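Local coordinates for protein CurF (Lyngbya majuscula, PDB 2Q35) that probably decarboxylates an acyl carrier protein-bound glutaconyl-type intermediate during polyketide chain beta-branching, as the crotonase-fold ECH2 domain of CurF, at residues E21-F27 and Y56-S62; G104-L108 and V122-N126. The protein carries 1 engineered substitution. The contacts are given in a common frame with arbitrary orientation. Residue numbers count along the deposited sequence, not the author numbering.

Contact 1 (E21-F27 and Y56-S62)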
ATOM      1  N   GLU A  21      -5.625 -34.418 -10.313  1.00 21.51           N
ATOM      2  CA  GLU A  21      -5.816 -35.016  -9.009  1.00 22.42           C
ATOM      3  C   GLU A  21      -4.577 -35.776  -8.531  1.00 22.78           C
ATOM      4  O   GLU A  21      -4.266 -35.738  -7.352  1.00 22.30           O
ATOM      5  CB  GLU A  21      -7.042 -35.938  -9.009  1.00 21.95           C
ATOM      6  CG  GLU A  21      -8.304 -35.244  -9.480  1.00 26.57           C
ATOM      7  CD  GLU A  21      -9.537 -36.077  -9.248  1.00 33.55           C
ATOM      8  OE1 GLU A  21      -9.999 -36.714 -10.216  1.00 38.38           O
ATOM      9  OE2 GLU A  21     -10.031 -36.103  -8.097  1.00 34.26           O
ATOM     10  N   SER A  22      -3.858 -36.428  -9.444  1.00 23.11           N
ATOM     11  CA  SER A  22      -2.668 -37.198  -9.056  1.00 23.94           C
ATOM     12  C   SER A  22      -1.551 -36.354  -8.415  1.00 23.64           C
ATOM     13  O   SER A  22      -0.794 -36.854  -7.587  1.00 23.85           O
ATOM     14  CB  SER A  22      -2.141 -38.042 -10.229  1.00 24.54           C
ATOM     15  OG  SER A  22      -2.143 -37.309 -11.450  1.00 28.93           O
ATOM     16  N   SER A  23      -1.467 -35.068  -8.759  1.00 20.55           N
ATOM     17  CA  SER A  23      -0.432 -34.209  -8.195  1.00 20.91           C
ATOM     18  C   SER A  23      -1.016 -33.115  -7.300  1.00 19.61           C
ATOM     19  O   SER A  23      -0.278 -32.248  -6.813  1.00 18.92           O
ATOM     20  CB  SER A  23       0.366 -33.534  -9.315  1.00 20.30           C
ATOM     21  OG  SER A  23      -0.405 -32.511  -9.929  1.00 20.31           O
ATOM     22  N   ARG A  24      -2.336 -33.163  -7.113  1.00 18.70           N
ATOM     23  CA  ARG A  24      -3.075 -32.128  -6.383  1.00 20.29           C
ATOM     24  C   ARG A  24      -2.788 -30.766  -7.000  1.00 18.20           C
ATOM     25  O   ARG A  24      -2.394 -29.819  -6.302  1.00 17.59           O
ATOM     26  CB  ARG A  24      -2.681 -32.123  -4.911  1.00 19.38           C
ATOM     27  CG  ARG A  24      -3.115 -33.381  -4.166  1.00 23.39           C
ATOM     28  CD  ARG A  24      -2.154 -33.735  -3.046  1.00 26.57           C
ATOM     29  NE  ARG A  24      -0.766 -33.929  -3.493  1.00 40.23           N
ATOM     30  CZ  ARG A  24      -0.334 -34.847  -4.367  1.00 41.91           C
ATOM     31  NH1 ARG A  24      -1.165 -35.700  -4.956  1.00 44.56           N
ATOM     32  NH2 ARG A  24       0.957 -34.901  -4.669  1.00 43.16           N
ATOM     33  N   ASN A  25      -2.931 -30.681  -8.322  1.00 18.93           N
ATOM     34  CA  ASN A  25      -2.643 -29.463  -9.059  1.00 18.15           C
ATOM     35  C   ASN A  25      -1.240 -28.901  -8.819  1.00 17.83           C
ATOM     36  O   ASN A  25      -1.047 -27.685  -8.687  1.00 15.83           O
ATOM     37  CB  ASN A  25      -3.718 -28.395  -8.822  1.00 18.37           C
ATOM     38  CG  ASN A  25      -5.030 -28.718  -9.521  1.00 20.58           C
ATOM     39  OD1 ASN A  25      -5.143 -29.712 -10.242  1.00 23.72           O
ATOM     40  ND2 ASN A  25      -6.032 -27.865  -9.319  1.00 16.32           N
ATOM     41  N   GLY A  26      -0.270 -29.808  -8.749  1.00 17.18           N
ATOM     42  CA  GLY A  26       1.131 -29.425  -8.731  1.00 16.54           C
ATOM     43  C   GLY A  26       1.543 -28.947 -10.108  1.00 16.49           C
ATOM     44  O   GLY A  26       0.764 -29.023 -11.068  1.00 17.08           O
ATOM     45  N   PHE A  27       2.773 -28.457 -10.192  1.00 15.50           N
ATOM     46  CA  PHE A  27       3.383 -28.037 -11.446  1.00 16.90           C
ATOM     47  C   PHE A  27       3.873 -29.269 -12.216  1.00 17.71           C
ATOM     48  O   PHE A  27       5.059 -29.368 -12.588  1.00 18.02           O
ATOM     49  CB  PHE A  27       4.523 -27.045 -11.174  1.00 16.85           C
ATOM     50  CG  PHE A  27       4.060 -25.684 -10.715  1.00 17.44           C
ATOM     51  CD1 PHE A  27       2.709 -25.337 -10.747  1.00 15.59           C
ATOM     52  CD2 PHE A  27       4.978 -24.737 -10.286  1.00 18.32           C
ATOM     53  CE1 PHE A  27       2.275 -24.068 -10.349  1.00 18.69           C
ATOM     54  CE2 PHE A  27       4.548 -23.471  -9.881  1.00 19.64           C
ATOM     55  CZ  PHE A  27       3.188 -23.143  -9.921  1.00 16.65           C
ATOM     56  N   TYR A  56      -9.665 -27.648  -8.469  1.00 15.52           N
ATOM     57  CA  TYR A  56     -10.684 -28.664  -8.252  1.00 16.02           C
ATOM     58  C   TYR A  56     -10.633 -29.025  -6.776  1.00 17.18           C
ATOM     59  O   TYR A  56      -9.548 -29.035  -6.148  1.00 16.67           O
ATOM     60  CB  TYR A  56     -10.342 -29.914  -9.065  1.00 17.51           C
ATOM     61  CG  TYR A  56      -9.289 -30.780  -8.399  1.00 20.92           C
ATOM     62  CD1 TYR A  56      -7.924 -30.512  -8.571  1.00 25.63           C
ATOM     63  CD2 TYR A  56      -9.655 -31.843  -7.572  1.00 21.99           C
ATOM     64  CE1 TYR A  56      -6.946 -31.286  -7.929  1.00 20.41           C
ATOM     65  CE2 TYR A  56      -8.681 -32.622  -6.931  1.00 24.12           C
ATOM     66  CZ  TYR A  56      -7.334 -32.336  -7.122  1.00 20.92           C
ATOM     67  OH  TYR A  56      -6.376 -33.116  -6.501  1.00 25.06           O
ATOM     68  N   GLY A  57     -11.792 -29.368  -6.225  1.00 16.33           N
ATOM     69  CA  GLY A  57     -11.827 -29.875  -4.855  1.00 17.66           C
ATOM     70  C   GLY A  57     -11.117 -28.930  -3.902  1.00 18.52           C
ATOM     71  O   GLY A  57     -11.395 -27.724  -3.886  1.00 19.12           O
ATOM     72  N   ASN A  58     -10.189 -29.492  -3.135  1.00 19.12           N
ATOM     73  CA  ASN A  58      -9.517 -28.782  -2.045  1.00 18.59           C
ATOM     74  C   ASN A  58      -8.276 -28.001  -2.466  1.00 16.45           C
ATOM     75  O   ASN A  58      -7.632 -27.404  -1.602  1.00 14.27           O
ATOM     76  CB  ASN A  58      -9.106 -29.769  -0.954  1.00 19.64           C
ATOM     77  CG  ASN A  58     -10.291 -30.276  -0.145  1.00 20.93           C
ATOM     78  OD1 ASN A  58     -11.289 -29.573   0.018  1.00 29.68           O
ATOM     79  ND2 ASN A  58     -10.179 -31.491   0.363  1.00 26.16           N
ATOM     80  N   TYR A  59      -7.946 -28.036  -3.759  1.00 16.47           N
ATOM     81  CA  TYR A  59      -6.666 -27.509  -4.253  1.00 16.27           C
ATOM     82  C   TYR A  59      -6.827 -26.517  -5.383  1.00 14.98           C
ATOM     83  O   TYR A  59      -7.495 -26.799  -6.395  1.00 15.74           O
ATOM     84  CB  TYR A  59      -5.767 -28.643  -4.745  1.00 17.28           C
ATOM     85  CG  TYR A  59      -5.425 -29.619  -3.669  1.00 17.39           C
ATOM     86  CD1 TYR A  59      -4.399 -29.352  -2.777  1.00 16.62           C
ATOM     87  CD2 TYR A  59      -6.161 -30.788  -3.521  1.00 19.97           C
ATOM     88  CE1 TYR A  59      -4.098 -30.254  -1.748  1.00 22.15           C
ATOM     89  CE2 TYR A  59      -5.873 -31.698  -2.508  1.00 20.68           C
ATOM     90  CZ  TYR A  59      -4.849 -31.415  -1.624  1.00 23.63           C
ATOM     91  OH  TYR A  59      -4.561 -32.333  -0.640  1.00 24.39           O
ATOM     92  N   PHE A  60      -6.208 -25.354  -5.203  1.00 14.68           N
ATOM     93  CA  PHE A  60      -6.014 -24.456  -6.319  1.00 13.49           C
ATOM     94  C   PHE A  60      -4.729 -24.881  -7.054  1.00 14.22           C
ATOM     95  O   PHE A  60      -4.787 -25.340  -8.188  1.00 14.95           O
ATOM     96  CB  PHE A  60      -5.968 -22.976  -5.890  1.00 12.68           C
ATOM     97  CG  PHE A  60      -5.612 -22.045  -7.033  1.00 13.04           C
ATOM     98  CD1 PHE A  60      -6.561 -21.740  -7.991  1.00 14.31           C
ATOM     99  CD2 PHE A  60      -4.303 -21.509  -7.170  1.00 14.82           C
ATOM    100  CE1 PHE A  60      -6.262 -20.861  -9.077  1.00 15.60           C
ATOM    101  CE2 PHE A  60      -3.984 -20.657  -8.266  1.00 13.64           C
ATOM    102  CZ  PHE A  60      -4.973 -20.343  -9.215  1.00 15.19           C
ATOM    103  N   SER A  61      -3.578 -24.735  -6.390  1.00 13.38           N
ATOM    104  CA  SER A  61      -2.295 -25.167  -6.955  1.00 13.73           C
ATOM    105  C   SER A  61      -1.270 -25.468  -5.869  1.00 13.73           C
ATOM    106  O   SER A  61      -1.077 -24.673  -4.948  1.00 13.41           O
ATOM    107  CB  SER A  61      -1.754 -24.091  -7.907  1.00 15.14           C
ATOM    108  OG  SER A  61      -0.457 -24.486  -8.367  1.00 14.62           O
ATOM    109  N   SER A  62      -0.614 -26.626  -5.988  1.00 14.70           N
ATOM    110  CA  SER A  62       0.365 -27.080  -4.990  1.00 15.21           C
ATOM    111  C   SER A  62       1.798 -26.679  -5.368  1.00 14.27           C
ATOM    112  O   SER A  62       2.735 -26.948  -4.620  1.00 15.53           O
ATOM    113  CB  SER A  62       0.269 -28.606  -4.774  1.00 16.91           C
ATOM    114  OG  SER A  62      -1.010 -28.949  -4.247  1.00 19.66           O
TER
HETATM  115  O   HOH W   1      -1.056 -25.862 -10.669  1.00 22.66           O

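Contact 2 (G104-L108 and V122-N126)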
ATOM      1  N   GLY A 104       4.934 -21.806  -5.375  1.00 15.35           N
ATOM      2  CA  GLY A 104       4.655 -21.361  -6.741  1.00 15.50           C
ATOM      3  C   GLY A 104       3.167 -21.340  -7.057  1.00 15.77           C
ATOM      4  O   GLY A 104       2.708 -20.562  -7.911  1.00 15.63           O
ATOM      5  N   GLY A 105       2.399 -22.206  -6.381  1.00 14.09           N
ATOM      6  CA  GLY A 105       0.951 -22.257  -6.609  1.00 13.94           C
ATOM      7  C   GLY A 105       0.234 -21.014  -6.094  1.00 13.33           C
ATOM      8  O   GLY A 105      -0.771 -20.583  -6.666  1.00 13.80           O
ATOM      9  N   LEU A 106       0.734 -20.437  -5.006  1.00 12.33           N
ATOM     10  CA  LEU A 106       0.172 -19.172  -4.524  1.00 14.69           C
ATOM     11  C   LEU A 106       0.577 -18.076  -5.515  1.00 15.18           C
ATOM     12  O   LEU A 106      -0.238 -17.232  -5.867  1.00 15.50           O
ATOM     13  CB  LEU A 106       0.655 -18.833  -3.102  1.00 14.30           C
ATOM     14  CG  LEU A 106       0.266 -17.462  -2.561  1.00 15.03           C
ATOM     15  CD1 LEU A 106      -1.260 -17.322  -2.518  1.00 17.14           C
ATOM     16  CD2 LEU A 106       0.899 -17.182  -1.164  1.00 17.09           C
ATOM     17  N   LEU A 107       1.835 -18.084  -5.952  1.00 14.69           N
ATOM     18  CA  LEU A 107       2.265 -17.064  -6.927  1.00 14.33           C
ATOM     19  C   LEU A 107       1.492 -17.132  -8.223  1.00 14.06           C
ATOM     20  O   LEU A 107       1.143 -16.098  -8.783  1.00 14.62           O
ATOM     21  CB  LEU A 107       3.773 -17.135  -7.192  1.00 15.35           C
ATOM     22  CG  LEU A 107       4.619 -16.353  -6.168  1.00 22.11           C
ATOM     23  CD1 LEU A 107       4.381 -14.841  -6.351  1.00 23.94           C
ATOM     24  CD2 LEU A 107       4.373 -16.766  -4.711  1.00 25.47           C
ATOM     25  N   LEU A 108       1.189 -18.352  -8.684  1.00 13.08           N
ATOM     26  CA  LEU A 108       0.398 -18.547  -9.891  1.00 13.99           C
ATOM     27  C   LEU A 108      -0.892 -17.760  -9.824  1.00 14.17           C
ATOM     28  O   LEU A 108      -1.276 -17.068 -10.771  1.00 14.73           O
ATOM     29  CB  LEU A 108       0.058 -20.022 -10.060  1.00 14.10           C
ATOM     30  CG  LEU A 108      -0.665 -20.344 -11.381  1.00 15.74           C
ATOM     31  CD1 LEU A 108       0.299 -20.218 -12.569  1.00 21.29           C
ATOM     32  CD2 LEU A 108      -1.264 -21.737 -11.359  1.00 15.98           C
ATOM     33  N   VAL A 122      -5.800 -23.162   2.923  1.00 15.19           N
ATOM     34  CA  VAL A 122      -4.527 -22.752   3.447  1.00 15.68           C
ATOM     35  C   VAL A 122      -3.674 -22.185   2.305  1.00 14.27           C
ATOM     36  O   VAL A 122      -3.740 -22.691   1.192  1.00 14.94           O
ATOM     37  CB  VAL A 122      -3.886 -23.977   4.201  1.00 18.24           C
ATOM     38  CG1 VAL A 122      -2.430 -24.105   4.012  1.00 23.40           C
ATOM     39  CG2 VAL A 122      -4.310 -23.917   5.684  1.00 18.18           C
ATOM     40  N   TYR A 123      -2.920 -21.135   2.618  1.00 13.98           N
ATOM     41  CA  TYR A 123      -2.060 -20.421   1.634  1.00 13.10           C
ATOM     42  C   TYR A 123      -0.672 -20.211   2.230  1.00 14.11           C
ATOM     43  O   TYR A 123      -0.531 -19.834   3.386  1.00 13.98           O
ATOM     44  CB  TYR A 123      -2.717 -19.073   1.253  1.00 14.07           C
ATOM     45  CG  TYR A 123      -4.104 -19.303   0.697  1.00 14.28           C
ATOM     46  CD1 TYR A 123      -4.292 -19.670  -0.628  1.00 15.19           C
ATOM     47  CD2 TYR A 123      -5.222 -19.282   1.546  1.00 15.96           C
ATOM     48  CE1 TYR A 123      -5.556 -19.946  -1.139  1.00 12.83           C
ATOM     49  CE2 TYR A 123      -6.477 -19.562   1.053  1.00 14.72           C
ATOM     50  CZ  TYR A 123      -6.644 -19.903  -0.270  1.00 13.23           C
ATOM     51  OH  TYR A 123      -7.879 -20.205  -0.785  1.00 13.78           O
ATOM     52  N   ALA A 124       0.385 -20.420   1.432  1.00 13.39           N
ATOM     53  CA  ALA A 124       1.731 -20.289   1.993  1.00 13.69           C
ATOM     54  C   ALA A 124       2.723 -19.945   0.881  1.00 14.30           C
ATOM     55  O   ALA A 124       2.584 -20.456  -0.223  1.00 16.47           O
ATOM     56  CB  ALA A 124       2.184 -21.576   2.647  1.00 14.13           C
ATOM     57  N   THR A 125       3.700 -19.093   1.201  1.00 15.56           N
ATOM     58  CA  THR A 125       4.927 -18.974   0.392  1.00 16.53           C
ATOM     59  C   THR A 125       5.899 -19.787   1.240  1.00 17.75           C
ATOM     60  O   THR A 125       6.510 -19.256   2.178  1.00 18.21           O
ATOM     61  CB  THR A 125       5.430 -17.513   0.276  1.00 16.51           C
ATOM     62  OG1 THR A 125       5.440 -16.882   1.561  1.00 23.90           O
ATOM     63  CG2 THR A 125       4.567 -16.667  -0.665  1.00 18.17           C
ATOM     64  N   ASN A 126       5.973 -21.088   0.955  1.00 16.59           N
ATOM     65  CA  ASN A 126       6.612 -22.065   1.852  1.00 17.64           C
ATOM     66  C   ASN A 126       8.115 -22.283   1.623  1.00 16.54           C
ATOM     67  O   ASN A 126       8.734 -23.117   2.268  1.00 15.11           O
ATOM     68  CB  ASN A 126       5.873 -23.409   1.819  1.00 20.15           C
ATOM     69  CG  ASN A 126       5.730 -23.947   0.431  1.00 19.74           C
ATOM     70  OD1 ASN A 126       6.341 -23.429  -0.516  1.00 23.22           O
ATOM     71  ND2 ASN A 126       4.927 -25.006   0.277  1.00 26.03           N
TER

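Contact 1 (E21-F27 and Y56-S62)
Y56 projects its ring into the bend of E21-F27. E21 CG makes a CH-pi contact over one ring face, 4.1 Å from the centroid, and Y56 OH comes within 3.2 Å of E21 CA. At the ring edge lies N25 OD1, 3.3 Å from Y56 CE1; this oxygen accepts from the backbone of D20. A type II' turn, with G57 at positive phi, reverses the chain to Y59, whose ring takes R24 CB almost straight over its centre at 3.7 Å. These are two connections of the crotonase core, each running from a strand of the six-stranded sheet to a helix. F60 turns its side chain away but offers its carbonyl: N25 ND2 donates to F60 O (3.0 Å) and also to M18 O. S61 OG shares a water with N25 O, 2.7 Å from each. S62 closes the junction twice, S62 N donating to N25 O (2.9 Å) and S62 OG to R24 O (2.6 Å).

Contact 2 (G104-L108 and V122-N126)
Helix 104-110 begins at G104, whose carbonyl accepts the first helical bond within this segment, from L108 N to G104 O at 2.8 Å. L106 makes most of the contact. Its CB points at the strand and its two methyls spread over successive residues: L106 CD1 lies 4.3 Å from Y123 CD1, while L106 CD2 reaches T125 CG2 at 3.7 Å and A124 O at 3.8 Å. M154 of helix 148-157 touches both L106 and T125. L107 starts out sideways, yet L107 CD2 still comes to 4.1 Å from T125 CG2. Strand 122-124 pairs in parallel with 100-102, the strand just before the helix, so the contact sets the helix of one beta-beta-alpha turn of the crotonase superhelix against the second strand of the next. With methyls, a ring and buried backbone meeting without polar bonds, the fit depends on shape and exclusion of water.

How the contacts relate
Contact 1 is partly buried, its centre about 12 Å from the centre of the chain, and joins two connecting loops; contact 2 is wholly buried, its centre about 7 Å from the chain centre, and sets a helix against a strand. Their chemistry follows: the irregular loops are tied by backbone-directed hydrogen bonds and a shared water, with aliphatic groups over tyrosine rings, whereas helix and strand meet through apolar groups over a smaller area. They touch directly: S61 OG lies 3.2 Å from G105 CA, and F27 CZ 3.3 Å from G104 O. This is consistent with the crotonase arrangement, in which the chain just beyond such a loop and the glycine-rich helix start supply the two oxyanion-hole amides.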